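Local atomic coordinates of uroporphyrin-III C-methyltransferase (Thermus thermophilus, PDB entry 1VE2), a protein that probably methylates uroporphyrinogen III with S-adenosyl-L-methionine as methyl donor, an early step on the way to modified tetrapyrroles. Residues R70-A75 with A105-E110; R83-D88 with G96-A101. All coordinates share one frame; numbering follows the deposited sequence.

Contact 1 (R70-A75 with A105-E110); sequences RLIALA and AGIPFE
Ala105 O, on the residue whose methyl meets Ile72, accepts a hydrogen bond from Arg76 NH2, just beyond the 70-75 segment. Across the two segments themselves the contact is purely apolar. Ile72 uses both branches: its extended CD1 arm ends 3.8 Å from Ala105 CB, while its other methyl, CG2, rests 4.1 Å from Ile107 CG1. The two isoleucine side chains run at a slant to each other. Ile107 holds CG2 anti to its backbone N, with CG1 beside that nitrogen (chi1 -57°), and this splits its branches between two partners one helical turn apart. CG1 goes to Ile72; CG2 goes to Ala75, where it sits 3.4 Å from Ala75 CB, closer than carbons usually pack. Gly106, with phi 74°, ends helix 95-105 in a Schellman motif, a backbone shape that favours glycine; the residues on either side of it, Ala105 and Ile107, both touch helix 64-76. Val5 of strand 4-9 touches both Ala75 and Ile107, and Leu102 adds to the packing on Ile72. Here a helix packs against the helix-to-strand turn of a neighbouring beta-alpha-beta unit, on one side of the parallel sheet in the alpha/beta domain of a tetrapyrrole methylase.

Contact 2 (R83-D88 with G96-A101); sequences RLKGGD and GEEALA
A buried salt-bridge network ties the end of strand 80-85 to helix 95-105, just ahead of the Gly86-Gly87-Asp88 loop, which in relatives borders the S-adenosylmethionine cleft. Glu98 is its centre, one carboxylate oxygen for each cation. Arg83 NE donates to Glu98 OE2 at 2.8 Å, bent to 149°. That oxygen offers its syn lone pair and lies nearly in the guanidinium plane, although the carboxylate itself is turned 81° from it. Lys85 and Glu98 reach toward each other from opposite directions, and Lys85 NZ meets Glu98 OE1 at 2.7 Å from well above the carboxylate plane. Lys85 CE also lies over one guanidinium face of Arg83, 4.0 Å from the plane and toward its rim. The lysine starts out strained, with chi1 at -22°, far from a staggered position. Gln64 NE2 shares Glu98 OE2, Lys85 NZ also donates to Pro89 O and Gly93 O, and Asp35 pairs with Arg83 NH2. A glutamine in place of Glu98 would probably leave Arg83 and Lys85 without the negative charge between them in a buried setting. Ile67 and Thr68 of helix 64-76 pack on Glu98, and Leu7 of strand 4-9 contacts both Arg83 and Glu98.

From the N terminus, strand 4-9 comes first and later lies between strands 80-85 and 109-112 in the sheet. Helix 64-76 then supplies the first half of contact 1, and strand 80-85 follows directly with the first half of contact 2. After the loop 86-94, helix 95-105 closes contact 2, with seven residues between its segments; the chain leaves this helix and closes contact 1 on the way into strand 109-112. Contact 2 is therefore enclosed wholly within the longer loop of contact 1. Their centres lie about 12 Å apart, and Leu71 CD1 packs on Arg83 CB at 4.1 Å. Together they join helices 64-76 and 95-105 to one parallel sheet.

Contact 1 (R70-A75 with A105-E110)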
# COMPACT_ATOMS: atom_id res chain seq x y z
N ARG A 70 8.61 -25.37 6.95
CA ARG A 70 9.06 -25.06 8.30
C ARG A 70 7.99 -24.33 9.11
O ARG A 70 7.80 -24.61 10.29
CB ARG A 70 10.35 -24.24 8.24
CG ARG A 70 10.99 -24.00 9.61
CD ARG A 70 11.09 -25.28 10.43
NE ARG A 70 11.85 -25.08 11.67
CZ ARG A 70 11.84 -25.93 12.70
NH1 ARG A 70 11.12 -27.04 12.64
NH2 ARG A 70 12.57 -25.67 13.78
N LEU A 71 7.28 -23.40 8.47
CA LEU A 71 6.22 -22.66 9.16
C LEU A 71 5.16 -23.65 9.64
O LEU A 71 4.72 -23.60 10.79
CB LEU A 71 5.58 -21.64 8.20
CG LEU A 71 6.46 -20.47 7.75
CD1 LEU A 71 5.75 -19.65 6.68
CD2 LEU A 71 6.82 -19.60 8.94
N ILE A 72 4.77 -24.56 8.76
CA ILE A 72 3.79 -25.58 9.08
C ILE A 72 4.32 -26.50 10.18
O ILE A 72 3.62 -26.76 11.16
CB ILE A 72 3.42 -26.41 7.83
CG1 ILE A 72 2.67 -25.51 6.83
CG2 ILE A 72 2.55 -27.62 8.22
CD1 ILE A 72 2.43 -26.14 5.46
N ALA A 73 5.56 -26.96 10.04
CA ALA A 73 6.15 -27.84 11.05
C ALA A 73 6.12 -27.18 12.42
O ALA A 73 5.68 -27.78 13.40
CB ALA A 73 7.59 -28.20 10.66
N LEU A 74 6.58 -25.93 12.49
CA LEU A 74 6.61 -25.19 13.75
C LEU A 74 5.25 -25.05 14.41
O LEU A 74 5.13 -25.22 15.62
CB LEU A 74 7.22 -23.81 13.53
CG LEU A 74 8.74 -23.82 13.33
CD1 LEU A 74 9.21 -22.48 12.78
CD2 LEU A 74 9.41 -24.13 14.66
N ALA A 75 4.23 -24.74 13.61
CA ALA A 75 2.88 -24.58 14.14
C ALA A 75 2.33 -25.90 14.68
O ALA A 75 1.61 -25.93 15.69
CB ALA A 75 1.95 -24.03 13.06
N ALA A 105 -3.14 -26.81 4.84
CA ALA A 105 -2.54 -27.69 5.84
C ALA A 105 -3.34 -27.67 7.14
O ALA A 105 -3.04 -28.42 8.07
CB ALA A 105 -1.09 -27.28 6.11
N GLY A 106 -4.35 -26.81 7.20
CA GLY A 106 -5.18 -26.70 8.40
C GLY A 106 -4.48 -25.99 9.55
O GLY A 106 -4.78 -26.24 10.71
N ILE A 107 -3.55 -25.09 9.22
CA ILE A 107 -2.80 -24.34 10.22
C ILE A 107 -3.40 -22.97 10.47
O ILE A 107 -3.61 -22.20 9.54
CB ILE A 107 -1.33 -24.14 9.78
CG1 ILE A 107 -0.67 -25.49 9.50
CG2 ILE A 107 -0.56 -23.37 10.84
CD1 ILE A 107 -0.68 -26.44 10.68
N PRO A 108 -3.70 -22.64 11.74
CA PRO A 108 -4.28 -21.32 11.99
C PRO A 108 -3.27 -20.24 11.60
O PRO A 108 -2.08 -20.36 11.90
CB PRO A 108 -4.55 -21.34 13.50
CG PRO A 108 -4.82 -22.79 13.77
CD PRO A 108 -3.73 -23.47 12.96
N PHE A 109 -3.72 -19.20 10.91
CA PHE A 109 -2.82 -18.12 10.51
C PHE A 109 -3.53 -16.79 10.37
O PHE A 109 -4.75 -16.74 10.19
CB PHE A 109 -2.11 -18.48 9.19
CG PHE A 109 -2.99 -18.34 7.98
CD1 PHE A 109 -3.03 -17.15 7.25
CD2 PHE A 109 -3.81 -19.40 7.57
CE1 PHE A 109 -3.87 -17.01 6.14
CE2 PHE A 109 -4.65 -19.27 6.46
CZ PHE A 109 -4.68 -18.06 5.75
N GLU A 110 -2.76 -15.71 10.47
CA GLU A 110 -3.28 -14.36 10.32
C GLU A 110 -2.26 -13.59 9.51
O GLU A 110 -1.06 -13.85 9.60
CB GLU A 110 -3.47 -13.65 11.67
CG GLU A 110 -4.53 -14.25 12.55
CD GLU A 110 -4.83 -13.38 13.76
OE1 GLU A 110 -5.48 -13.90 14.70
OE2 GLU A 110 -4.43 -12.20 13.78

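Contact 2 (R83-D88 with G96-A101)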
# COMPACT_ATOMS: atom_id res chain seq x y z
N ARG A 83 6.37 -15.11 9.88
CA ARG A 83 7.11 -15.03 8.63
C ARG A 83 7.19 -13.50 8.48
O ARG A 83 6.16 -12.84 8.35
CB ARG A 83 6.29 -15.64 7.49
CG ARG A 83 6.87 -15.44 6.09
CD ARG A 83 8.07 -16.33 5.82
NE ARG A 83 8.59 -16.08 4.48
CZ ARG A 83 9.57 -15.23 4.19
NH1 ARG A 83 10.17 -14.54 5.16
NH2 ARG A 83 9.94 -15.05 2.93
N LEU A 84 8.39 -12.94 8.53
CA LEU A 84 8.58 -11.49 8.44
C LEU A 84 9.11 -11.14 7.06
O LEU A 84 10.18 -11.59 6.66
CB LEU A 84 9.54 -11.01 9.53
CG LEU A 84 9.76 -9.49 9.66
CD1 LEU A 84 8.44 -8.77 9.99
CD2 LEU A 84 10.79 -9.25 10.76
N LYS A 85 8.34 -10.32 6.34
CA LYS A 85 8.67 -9.95 4.97
C LYS A 85 8.70 -8.45 4.71
O LYS A 85 7.91 -7.69 5.27
CB LYS A 85 7.64 -10.60 4.04
CG LYS A 85 6.96 -11.81 4.69
CD LYS A 85 5.82 -12.38 3.84
CE LYS A 85 6.34 -12.98 2.54
NZ LYS A 85 5.24 -13.62 1.79
N GLY A 86 9.60 -8.02 3.83
CA GLY A 86 9.67 -6.61 3.50
C GLY A 86 8.35 -6.15 2.90
O GLY A 86 7.66 -6.92 2.22
N GLY A 87 8.00 -4.89 3.16
CA GLY A 87 6.76 -4.31 2.64
C GLY A 87 5.54 -4.97 3.24
O GLY A 87 5.45 -5.15 4.45
N ASP A 88 4.58 -5.31 2.39
CA ASP A 88 3.36 -5.99 2.81
C ASP A 88 3.58 -7.47 2.48
O ASP A 88 4.12 -7.80 1.42
CB ASP A 88 2.16 -5.44 2.05
CG ASP A 88 0.87 -6.08 2.48
OD1 ASP A 88 0.57 -7.20 2.01
OD2 ASP A 88 0.15 -5.46 3.29
N GLY A 96 0.86 -14.99 -1.00
CA GLY A 96 -0.38 -15.67 -1.28
C GLY A 96 -0.20 -17.18 -1.30
O GLY A 96 -1.09 -17.92 -0.90
N GLU A 97 0.95 -17.64 -1.76
CA GLU A 97 1.18 -19.08 -1.78
C GLU A 97 1.37 -19.61 -0.36
O GLU A 97 0.94 -20.72 -0.05
CB GLU A 97 2.41 -19.40 -2.63
CG GLU A 97 2.21 -19.16 -4.10
CD GLU A 97 3.42 -19.56 -4.89
OE1 GLU A 97 3.90 -18.74 -5.69
OE2 GLU A 97 3.89 -20.70 -4.70
N GLU A 98 1.99 -18.81 0.51
CA GLU A 98 2.19 -19.22 1.89
C GLU A 98 0.84 -19.31 2.58
O GLU A 98 0.56 -20.29 3.27
CB GLU A 98 3.10 -18.23 2.63
CG GLU A 98 4.54 -18.24 2.10
CD GLU A 98 5.41 -17.15 2.71
OE1 GLU A 98 4.91 -16.03 2.95
OE2 GLU A 98 6.62 -17.42 2.94
N ALA A 99 -0.01 -18.31 2.37
CA ALA A 99 -1.35 -18.31 2.96
C ALA A 99 -2.13 -19.54 2.50
O ALA A 99 -2.77 -20.21 3.30
CB ALA A 99 -2.10 -17.05 2.57
N LEU A 100 -2.12 -19.81 1.19
CA LEU A 100 -2.84 -20.97 0.66
C LEU A 100 -2.34 -22.27 1.28
O LEU A 100 -3.13 -23.14 1.64
CB LEU A 100 -2.67 -21.06 -0.86
CG LEU A 100 -3.72 -20.43 -1.75
CD1 LEU A 100 -3.32 -20.64 -3.21
CD2 LEU A 100 -5.10 -21.06 -1.46
N ALA A 101 -1.02 -22.40 1.38
CA ALA A 101 -0.44 -23.61 1.96
C ALA A 101 -0.87 -23.80 3.40
O ALA A 101 -1.17 -24.92 3.82
CB ALA A 101 1.09 -23.55 1.86